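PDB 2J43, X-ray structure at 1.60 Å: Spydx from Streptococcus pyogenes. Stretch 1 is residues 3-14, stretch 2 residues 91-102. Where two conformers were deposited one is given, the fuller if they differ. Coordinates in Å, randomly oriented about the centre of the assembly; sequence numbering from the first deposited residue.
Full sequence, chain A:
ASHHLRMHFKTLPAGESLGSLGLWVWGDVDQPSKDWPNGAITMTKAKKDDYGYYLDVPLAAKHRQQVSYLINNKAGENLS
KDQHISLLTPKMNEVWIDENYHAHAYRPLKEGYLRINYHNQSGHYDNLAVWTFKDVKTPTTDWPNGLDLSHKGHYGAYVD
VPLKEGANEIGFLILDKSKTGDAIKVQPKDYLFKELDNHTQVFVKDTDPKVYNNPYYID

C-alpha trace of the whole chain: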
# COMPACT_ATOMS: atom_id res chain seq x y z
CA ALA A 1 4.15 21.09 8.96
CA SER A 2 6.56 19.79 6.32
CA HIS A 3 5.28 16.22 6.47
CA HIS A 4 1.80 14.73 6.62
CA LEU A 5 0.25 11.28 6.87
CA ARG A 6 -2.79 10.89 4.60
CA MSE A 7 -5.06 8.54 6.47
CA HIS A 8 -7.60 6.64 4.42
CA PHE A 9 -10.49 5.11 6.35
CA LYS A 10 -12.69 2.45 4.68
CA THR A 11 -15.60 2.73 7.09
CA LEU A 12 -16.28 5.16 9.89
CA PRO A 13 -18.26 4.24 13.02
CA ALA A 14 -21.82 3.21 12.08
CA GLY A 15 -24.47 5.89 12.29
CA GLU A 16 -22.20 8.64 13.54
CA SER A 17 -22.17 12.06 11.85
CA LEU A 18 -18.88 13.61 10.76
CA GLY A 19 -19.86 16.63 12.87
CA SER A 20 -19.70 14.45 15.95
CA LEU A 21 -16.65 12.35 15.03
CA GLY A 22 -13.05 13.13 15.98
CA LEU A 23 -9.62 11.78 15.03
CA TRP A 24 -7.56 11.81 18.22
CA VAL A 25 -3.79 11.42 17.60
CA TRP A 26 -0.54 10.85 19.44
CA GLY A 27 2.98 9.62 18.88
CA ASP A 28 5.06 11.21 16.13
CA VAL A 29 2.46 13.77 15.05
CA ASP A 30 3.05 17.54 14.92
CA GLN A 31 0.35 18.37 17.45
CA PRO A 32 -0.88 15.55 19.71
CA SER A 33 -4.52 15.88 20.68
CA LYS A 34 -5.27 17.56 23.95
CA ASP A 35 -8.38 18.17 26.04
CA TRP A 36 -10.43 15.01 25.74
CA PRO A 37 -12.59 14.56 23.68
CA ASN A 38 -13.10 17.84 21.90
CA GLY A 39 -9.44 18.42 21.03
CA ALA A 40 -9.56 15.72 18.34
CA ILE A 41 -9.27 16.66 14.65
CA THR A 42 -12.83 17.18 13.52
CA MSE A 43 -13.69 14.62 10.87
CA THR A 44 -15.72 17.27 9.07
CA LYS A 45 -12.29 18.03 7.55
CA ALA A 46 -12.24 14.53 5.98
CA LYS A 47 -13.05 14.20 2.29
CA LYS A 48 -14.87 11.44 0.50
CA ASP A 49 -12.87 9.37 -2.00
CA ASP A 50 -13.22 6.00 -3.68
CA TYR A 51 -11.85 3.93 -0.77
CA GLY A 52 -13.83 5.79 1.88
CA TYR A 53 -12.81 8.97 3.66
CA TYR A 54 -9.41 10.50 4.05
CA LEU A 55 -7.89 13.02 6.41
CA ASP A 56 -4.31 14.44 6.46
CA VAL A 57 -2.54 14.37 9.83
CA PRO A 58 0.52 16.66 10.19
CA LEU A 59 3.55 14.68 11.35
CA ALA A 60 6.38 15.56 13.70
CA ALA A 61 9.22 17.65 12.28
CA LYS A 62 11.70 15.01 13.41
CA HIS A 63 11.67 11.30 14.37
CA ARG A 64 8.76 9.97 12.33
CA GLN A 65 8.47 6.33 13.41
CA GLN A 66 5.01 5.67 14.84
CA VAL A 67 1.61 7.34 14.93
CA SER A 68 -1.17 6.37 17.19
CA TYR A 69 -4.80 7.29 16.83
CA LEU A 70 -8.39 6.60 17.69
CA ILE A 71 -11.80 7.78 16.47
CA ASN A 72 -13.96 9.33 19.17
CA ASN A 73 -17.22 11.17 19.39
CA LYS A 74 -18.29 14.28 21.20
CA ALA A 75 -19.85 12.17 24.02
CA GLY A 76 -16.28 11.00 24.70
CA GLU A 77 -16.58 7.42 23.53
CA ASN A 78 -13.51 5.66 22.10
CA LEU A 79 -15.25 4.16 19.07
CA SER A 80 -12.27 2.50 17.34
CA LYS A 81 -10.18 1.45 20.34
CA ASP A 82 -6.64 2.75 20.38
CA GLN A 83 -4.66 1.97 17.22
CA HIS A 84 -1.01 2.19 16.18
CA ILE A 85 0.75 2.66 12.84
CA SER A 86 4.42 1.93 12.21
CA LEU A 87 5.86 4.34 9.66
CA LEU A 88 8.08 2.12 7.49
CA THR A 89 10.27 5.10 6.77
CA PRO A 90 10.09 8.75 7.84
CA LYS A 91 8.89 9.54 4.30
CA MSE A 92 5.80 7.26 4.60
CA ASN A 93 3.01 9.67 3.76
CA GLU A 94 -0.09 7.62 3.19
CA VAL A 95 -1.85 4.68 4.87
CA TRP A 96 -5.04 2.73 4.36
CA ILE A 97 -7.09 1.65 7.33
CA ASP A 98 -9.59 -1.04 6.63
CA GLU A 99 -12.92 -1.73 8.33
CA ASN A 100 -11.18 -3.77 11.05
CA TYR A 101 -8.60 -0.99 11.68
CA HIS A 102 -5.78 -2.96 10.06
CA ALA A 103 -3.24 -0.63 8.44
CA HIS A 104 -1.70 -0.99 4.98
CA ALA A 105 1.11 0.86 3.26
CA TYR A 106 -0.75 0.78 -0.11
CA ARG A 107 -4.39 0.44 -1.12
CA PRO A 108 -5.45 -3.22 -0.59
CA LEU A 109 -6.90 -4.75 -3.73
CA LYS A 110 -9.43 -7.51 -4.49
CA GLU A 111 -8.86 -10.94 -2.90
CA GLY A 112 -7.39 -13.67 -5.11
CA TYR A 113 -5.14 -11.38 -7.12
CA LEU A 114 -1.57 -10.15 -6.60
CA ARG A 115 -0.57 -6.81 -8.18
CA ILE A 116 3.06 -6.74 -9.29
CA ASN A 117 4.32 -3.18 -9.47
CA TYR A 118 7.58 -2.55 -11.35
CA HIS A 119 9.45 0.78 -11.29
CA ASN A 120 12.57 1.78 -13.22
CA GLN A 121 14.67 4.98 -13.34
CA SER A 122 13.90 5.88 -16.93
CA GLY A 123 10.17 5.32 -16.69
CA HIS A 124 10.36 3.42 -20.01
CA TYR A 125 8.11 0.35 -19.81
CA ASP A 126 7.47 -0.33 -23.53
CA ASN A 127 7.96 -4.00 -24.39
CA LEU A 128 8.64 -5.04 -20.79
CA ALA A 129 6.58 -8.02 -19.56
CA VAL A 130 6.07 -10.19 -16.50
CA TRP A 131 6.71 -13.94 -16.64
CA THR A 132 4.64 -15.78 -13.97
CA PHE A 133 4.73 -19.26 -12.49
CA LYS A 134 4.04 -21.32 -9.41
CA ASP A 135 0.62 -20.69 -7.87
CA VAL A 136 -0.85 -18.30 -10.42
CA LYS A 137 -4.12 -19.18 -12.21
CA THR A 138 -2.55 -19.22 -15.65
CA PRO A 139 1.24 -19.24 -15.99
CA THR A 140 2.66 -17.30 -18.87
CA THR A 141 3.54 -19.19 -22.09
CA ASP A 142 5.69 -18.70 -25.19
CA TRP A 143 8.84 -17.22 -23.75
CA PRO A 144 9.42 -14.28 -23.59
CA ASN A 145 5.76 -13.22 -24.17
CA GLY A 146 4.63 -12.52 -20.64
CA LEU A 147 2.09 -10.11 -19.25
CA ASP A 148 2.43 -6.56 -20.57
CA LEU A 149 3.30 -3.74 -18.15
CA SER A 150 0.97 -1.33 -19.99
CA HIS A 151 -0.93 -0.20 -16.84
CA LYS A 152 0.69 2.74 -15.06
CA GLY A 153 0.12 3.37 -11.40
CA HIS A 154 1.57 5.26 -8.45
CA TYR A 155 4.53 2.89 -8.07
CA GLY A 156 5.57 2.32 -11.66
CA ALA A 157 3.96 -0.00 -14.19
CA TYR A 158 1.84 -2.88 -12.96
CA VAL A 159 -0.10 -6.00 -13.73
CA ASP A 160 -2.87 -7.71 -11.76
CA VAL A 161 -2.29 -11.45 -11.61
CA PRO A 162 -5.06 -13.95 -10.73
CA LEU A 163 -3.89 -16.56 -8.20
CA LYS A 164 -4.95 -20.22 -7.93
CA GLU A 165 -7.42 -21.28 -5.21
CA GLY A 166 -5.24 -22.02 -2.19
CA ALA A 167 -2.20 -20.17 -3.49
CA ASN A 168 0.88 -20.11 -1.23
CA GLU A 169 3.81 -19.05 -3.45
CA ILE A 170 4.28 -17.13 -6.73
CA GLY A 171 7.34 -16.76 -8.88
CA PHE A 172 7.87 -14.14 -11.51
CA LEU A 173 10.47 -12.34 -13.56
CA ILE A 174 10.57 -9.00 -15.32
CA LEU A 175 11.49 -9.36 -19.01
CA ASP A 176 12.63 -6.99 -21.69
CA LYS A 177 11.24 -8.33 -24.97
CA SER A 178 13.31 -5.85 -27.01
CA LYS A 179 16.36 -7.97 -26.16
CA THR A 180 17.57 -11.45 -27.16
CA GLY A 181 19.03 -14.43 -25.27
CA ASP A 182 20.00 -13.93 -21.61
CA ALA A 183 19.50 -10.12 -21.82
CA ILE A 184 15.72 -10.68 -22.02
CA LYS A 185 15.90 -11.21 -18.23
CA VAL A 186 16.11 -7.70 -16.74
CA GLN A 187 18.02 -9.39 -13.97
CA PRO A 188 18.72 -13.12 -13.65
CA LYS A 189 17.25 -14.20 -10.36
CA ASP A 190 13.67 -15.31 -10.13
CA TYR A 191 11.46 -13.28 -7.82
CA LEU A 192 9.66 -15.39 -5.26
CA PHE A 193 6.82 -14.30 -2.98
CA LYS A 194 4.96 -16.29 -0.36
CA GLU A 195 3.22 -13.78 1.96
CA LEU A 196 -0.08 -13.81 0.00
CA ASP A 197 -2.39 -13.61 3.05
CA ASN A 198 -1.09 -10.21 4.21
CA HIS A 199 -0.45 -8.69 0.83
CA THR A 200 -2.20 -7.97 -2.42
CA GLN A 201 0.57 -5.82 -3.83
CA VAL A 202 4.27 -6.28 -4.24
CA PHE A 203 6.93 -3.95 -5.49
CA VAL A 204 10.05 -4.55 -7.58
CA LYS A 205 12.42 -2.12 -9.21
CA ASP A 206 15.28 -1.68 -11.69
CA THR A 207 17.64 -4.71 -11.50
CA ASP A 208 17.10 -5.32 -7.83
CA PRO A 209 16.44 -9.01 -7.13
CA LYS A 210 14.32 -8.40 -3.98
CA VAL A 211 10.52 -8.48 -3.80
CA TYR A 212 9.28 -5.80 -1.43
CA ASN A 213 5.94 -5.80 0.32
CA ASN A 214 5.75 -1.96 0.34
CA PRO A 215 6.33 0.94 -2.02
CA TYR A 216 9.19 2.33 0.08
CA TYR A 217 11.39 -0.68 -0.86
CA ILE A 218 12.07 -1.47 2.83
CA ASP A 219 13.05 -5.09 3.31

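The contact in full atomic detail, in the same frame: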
# COMPACT_ATOMS: atom_id res chain seq x y z
N HIS A 3 5.63 17.60 6.77
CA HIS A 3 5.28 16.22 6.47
C HIS A 3 3.88 15.94 7.01
O HIS A 3 3.47 16.44 8.08
CB HIS A 3 6.25 15.26 7.14
CG HIS A 3 7.67 15.42 6.69
ND1 HIS A 3 8.16 14.84 5.54
CD2 HIS A 3 8.71 16.10 7.24
CE1 HIS A 3 9.44 15.15 5.40
NE2 HIS A 3 9.80 15.91 6.43
N HIS A 4 3.17 15.12 6.27
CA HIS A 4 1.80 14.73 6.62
C HIS A 4 1.63 13.22 6.39
O HIS A 4 2.30 12.63 5.52
CB HIS A 4 0.80 15.52 5.75
CG HIS A 4 0.68 16.97 6.13
ND1 HIS A 4 1.69 17.89 5.91
CD2 HIS A 4 -0.34 17.67 6.69
CE1 HIS A 4 1.30 19.08 6.36
NE2 HIS A 4 0.09 18.96 6.84
N LEU A 5 0.70 12.63 7.13
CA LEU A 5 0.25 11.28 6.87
C LEU A 5 -1.19 11.34 6.37
O LEU A 5 -2.09 11.74 7.11
CB LEU A 5 0.30 10.44 8.15
CG LEU A 5 -0.11 8.97 8.05
CD1 LEU A 5 0.83 8.18 7.14
CD2 LEU A 5 -0.21 8.30 9.39
N ARG A 6 -1.42 10.97 5.12
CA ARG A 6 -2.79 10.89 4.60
C ARG A 6 -3.41 9.59 5.01
O ARG A 6 -2.97 8.53 4.56
CB ARG A 6 -2.80 11.06 3.09
CG ARG A 6 -4.15 10.82 2.43
CD ARG A 6 -4.36 11.48 1.07
NE ARG A 6 -4.26 12.93 1.19
CZ ARG A 6 -4.27 13.74 0.16
NH1 ARG A 6 -4.42 13.23 -1.05
NH2 ARG A 6 -4.21 15.06 0.33
N MSE A 7 -4.39 9.69 5.90
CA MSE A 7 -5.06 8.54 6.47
C MSE A 7 -6.36 8.28 5.73
O MSE A 7 -7.25 9.09 5.72
CB MSE A 7 -5.31 8.75 7.95
CG MSE A 7 -4.04 8.98 8.71
SE MSE A 7 -4.35 8.82 10.65
CE MSE A 7 -4.88 7.00 10.74
N HIS A 8 -6.42 7.12 5.11
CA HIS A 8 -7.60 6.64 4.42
C HIS A 8 -8.38 5.68 5.31
O HIS A 8 -7.85 4.65 5.77
CB HIS A 8 -7.20 5.89 3.16
CG HIS A 8 -6.64 6.74 2.09
ND1 HIS A 8 -5.29 6.87 1.83
CD2 HIS A 8 -7.28 7.47 1.13
CE1 HIS A 8 -5.13 7.66 0.78
NE2 HIS A 8 -6.32 8.04 0.35
N PHE A 9 -9.65 5.99 5.57
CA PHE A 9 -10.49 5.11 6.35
C PHE A 9 -11.54 4.48 5.41
O PHE A 9 -12.24 5.20 4.68
CB PHE A 9 -11.19 5.88 7.48
CG PHE A 9 -10.25 6.45 8.48
CD1 PHE A 9 -9.82 5.67 9.52
CD2 PHE A 9 -9.79 7.73 8.35
CE1 PHE A 9 -8.92 6.17 10.46
CE2 PHE A 9 -8.88 8.23 9.32
CZ PHE A 9 -8.48 7.42 10.33
N LYS A 10 -11.68 3.17 5.46
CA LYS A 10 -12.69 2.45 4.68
C LYS A 10 -14.11 2.72 5.16
O LYS A 10 -15.04 3.04 4.36
CB LYS A 10 -12.47 0.96 4.79
CG LYS A 10 -13.39 0.10 3.85
CD LYS A 10 -12.76 -0.02 2.46
CE LYS A 10 -13.75 0.21 1.31
NZ LYS A 10 -13.13 0.68 0.04
N THR A 11 -14.29 2.58 6.46
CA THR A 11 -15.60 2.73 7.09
C THR A 11 -15.52 3.40 8.45
O THR A 11 -14.89 2.84 9.37
CB THR A 11 -16.23 1.35 7.33
OG1 THR A 11 -16.20 0.55 6.12
CG2 THR A 11 -17.71 1.49 7.64
N LEU A 12 -16.24 4.49 8.62
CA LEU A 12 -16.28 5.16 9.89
C LEU A 12 -17.36 4.57 10.76
O LEU A 12 -18.22 3.85 10.23
CB LEU A 12 -16.53 6.65 9.64
CG LEU A 12 -15.44 7.36 8.79
CD1 LEU A 12 -15.84 8.82 8.57
CD2 LEU A 12 -14.10 7.26 9.41
N PRO A 13 -17.31 4.85 12.07
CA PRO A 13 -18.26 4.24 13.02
C PRO A 13 -19.72 4.41 12.55
O PRO A 13 -20.17 5.51 12.21
CB PRO A 13 -17.94 4.96 14.31
CG PRO A 13 -16.43 5.26 14.18
CD PRO A 13 -16.29 5.67 12.77
N ALA A 14 -20.46 3.29 12.60
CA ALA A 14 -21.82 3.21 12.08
C ALA A 14 -22.75 4.23 12.70
O ALA A 14 -22.84 4.33 13.93
CB ALA A 14 -22.41 1.81 12.37
N LYS A 91 9.61 8.97 5.45
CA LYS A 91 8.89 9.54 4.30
C LYS A 91 7.52 8.89 4.04
O LYS A 91 6.85 9.29 3.10
CB LYS A 91 9.71 9.43 3.02
CG LYS A 91 11.00 10.28 2.99
CD LYS A 91 11.64 10.26 1.62
CE LYS A 91 12.82 11.24 1.54
NZ LYS A 91 13.89 10.89 2.50
N MSE A 92 7.11 7.90 4.83
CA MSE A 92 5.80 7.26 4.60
C MSE A 92 4.69 8.27 4.85
O MSE A 92 4.62 8.87 5.93
CB MSE A 92 5.62 6.02 5.43
CG MSE A 92 4.20 5.47 5.30
SE MSE A 92 4.07 3.66 5.96
CE MSE A 92 2.18 3.77 6.59
N ASN A 93 3.94 8.55 3.79
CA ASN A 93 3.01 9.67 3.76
C ASN A 93 1.55 9.36 3.62
O ASN A 93 0.72 10.24 3.36
CB ASN A 93 3.48 10.76 2.81
CG ASN A 93 3.41 10.33 1.41
OD1 ASN A 93 3.03 9.20 1.12
ND2 ASN A 93 3.72 11.26 0.49
N GLU A 94 1.18 8.08 3.69
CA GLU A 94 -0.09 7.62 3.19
C GLU A 94 -0.32 6.24 3.80
O GLU A 94 0.59 5.43 3.85
CB GLU A 94 -0.31 7.69 1.67
CG GLU A 94 -1.75 7.70 1.24
CD GLU A 94 -1.92 8.20 -0.20
OE1 GLU A 94 -0.93 8.28 -0.94
OE2 GLU A 94 -3.08 8.48 -0.59
N VAL A 95 -1.51 5.99 4.31
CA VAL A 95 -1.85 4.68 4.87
C VAL A 95 -3.32 4.43 4.63
O VAL A 95 -4.13 5.38 4.60
CB VAL A 95 -1.51 4.69 6.38
CG1 VAL A 95 -2.38 5.74 7.10
CG2 VAL A 95 -1.62 3.38 6.99
N TRP A 96 -3.68 3.17 4.56
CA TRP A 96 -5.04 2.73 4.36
C TRP A 96 -5.46 1.88 5.53
O TRP A 96 -4.82 0.87 5.85
CB TRP A 96 -5.17 1.93 3.05
CG TRP A 96 -5.08 2.82 1.84
CD1 TRP A 96 -6.13 3.23 1.07
CD2 TRP A 96 -3.90 3.38 1.22
NE1 TRP A 96 -5.69 4.00 0.03
CE2 TRP A 96 -4.33 4.13 0.10
CE3 TRP A 96 -2.52 3.33 1.51
CZ2 TRP A 96 -3.45 4.83 -0.72
CZ3 TRP A 96 -1.64 4.02 0.67
CH2 TRP A 96 -2.11 4.75 -0.44
N ILE A 97 -6.56 2.29 6.14
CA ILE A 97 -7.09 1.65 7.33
C ILE A 97 -8.39 0.99 6.96
O ILE A 97 -9.36 1.65 6.60
CB ILE A 97 -7.27 2.65 8.48
CG1 ILE A 97 -5.90 3.22 8.84
CG2 ILE A 97 -7.89 1.99 9.71
CD1 ILE A 97 -5.92 4.62 9.22
N ASP A 98 -8.39 -0.33 7.05
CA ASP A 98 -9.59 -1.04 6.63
C ASP A 98 -10.67 -1.06 7.71
O ASP A 98 -10.54 -0.46 8.76
CB ASP A 98 -9.22 -2.43 6.06
CG ASP A 98 -8.67 -3.40 7.10
OD1 ASP A 98 -9.00 -3.30 8.31
OD2 ASP A 98 -7.90 -4.30 6.73
N GLU A 99 -11.77 -1.75 7.42
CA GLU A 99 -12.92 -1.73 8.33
C GLU A 99 -12.68 -2.40 9.68
O GLU A 99 -13.44 -2.18 10.61
CB GLU A 99 -14.14 -2.36 7.64
CG GLU A 99 -14.05 -3.86 7.52
CD GLU A 99 -13.38 -4.36 6.26
OE1 GLU A 99 -12.71 -3.59 5.52
OE2 GLU A 99 -13.51 -5.58 6.02
N ASN A 100 -11.62 -3.21 9.77
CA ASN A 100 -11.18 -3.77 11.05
C ASN A 100 -9.98 -3.03 11.66
O ASN A 100 -9.29 -3.57 12.56
CB ASN A 100 -10.80 -5.23 10.86
CG ASN A 100 -11.92 -6.09 10.30
OD1 ASN A 100 -11.70 -6.87 9.40
ND2 ASN A 100 -13.11 -5.92 10.83
N TYR A 101 -9.68 -1.84 11.16
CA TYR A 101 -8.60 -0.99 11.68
C TYR A 101 -7.22 -1.62 11.49
O TYR A 101 -6.29 -1.31 12.21
CB TYR A 101 -8.86 -0.56 13.15
CG TYR A 101 -10.02 0.38 13.26
CD1 TYR A 101 -9.90 1.72 12.93
CD2 TYR A 101 -11.28 -0.09 13.66
CE1 TYR A 101 -10.95 2.55 12.98
CE2 TYR A 101 -12.37 0.76 13.72
CZ TYR A 101 -12.19 2.09 13.38
OH TYR A 101 -13.26 2.95 13.42
N HIS A 102 -7.08 -2.46 10.47
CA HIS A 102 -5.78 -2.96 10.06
C HIS A 102 -5.18 -1.97 9.07
O HIS A 102 -5.87 -1.52 8.15
CB HIS A 102 -5.89 -4.36 9.45
CG HIS A 102 -6.42 -5.41 10.40
ND1 HIS A 102 -5.88 -5.63 11.64
CD2 HIS A 102 -7.41 -6.33 10.25
CE1 HIS A 102 -6.53 -6.63 12.23
NE2 HIS A 102 -7.47 -7.06 11.41
O HOH W 1 -4.14 10.38 -2.26
O HOH W 2 -11.97 2.26 8.44

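Stretches 1 and 2 lie side by side as parallel strands, although at least 86 residues separate any touching pair in sequence. Their axes approach to 4.7 Å and their directions differ by 17°. R6 pairs with E94, M7 with V95, H8 with W96 and F9 with I97. Backbone hydrogen bonds run as a ladder. R6 N donates to N93 O (2.9 Å), and V95 N donates to R6 O (2.9 Å). H8 N then donates to V95 O (2.9 Å), and I97 N to H8 O (2.7 Å). K10 N closes the series on I97 O (3.0 Å). Thus R6 and H8 each use both N and O, while M7 and F9 between them bond to neither N93, V95 nor I97. Past the strand, D98 to Y101 form a type I turn. Water 2 accepts from T11 N (3.1 Å) near its start.

The contact buries 802 Å² in total. Side chains alternate between two faces. M7, F9, V95 and I97 share one face, which is buried and apolar. There selenomethionine M7 CG lies 4.0 Å from V95 CG1. L5 CD1 also reaches V95 CG1 at 4.0 Å. Branched V95 meets M7 and L5 through CG1, close to its backbone. The longer I97 reaches out with CD1, which lies 3.0 Å from M7 CE and 3.6 Å from F9 CE1.

R6, H8, E94 and W96 occupy the other face. The flat rings of H8 and W96 form an offset stack. The H8 ring and the five-membered ring of W96 have centroids 4.0 Å apart and planes at 8°. H8 ND1 also gives a weak hydrogen bond to V95 O (3.4 Å). R6 and E94 are linked through water 1, which accepts from R6 NH1 (3.1 Å) and donates to E94 OE2 (2.7 Å). Long polar side chains suit this partly exposed end.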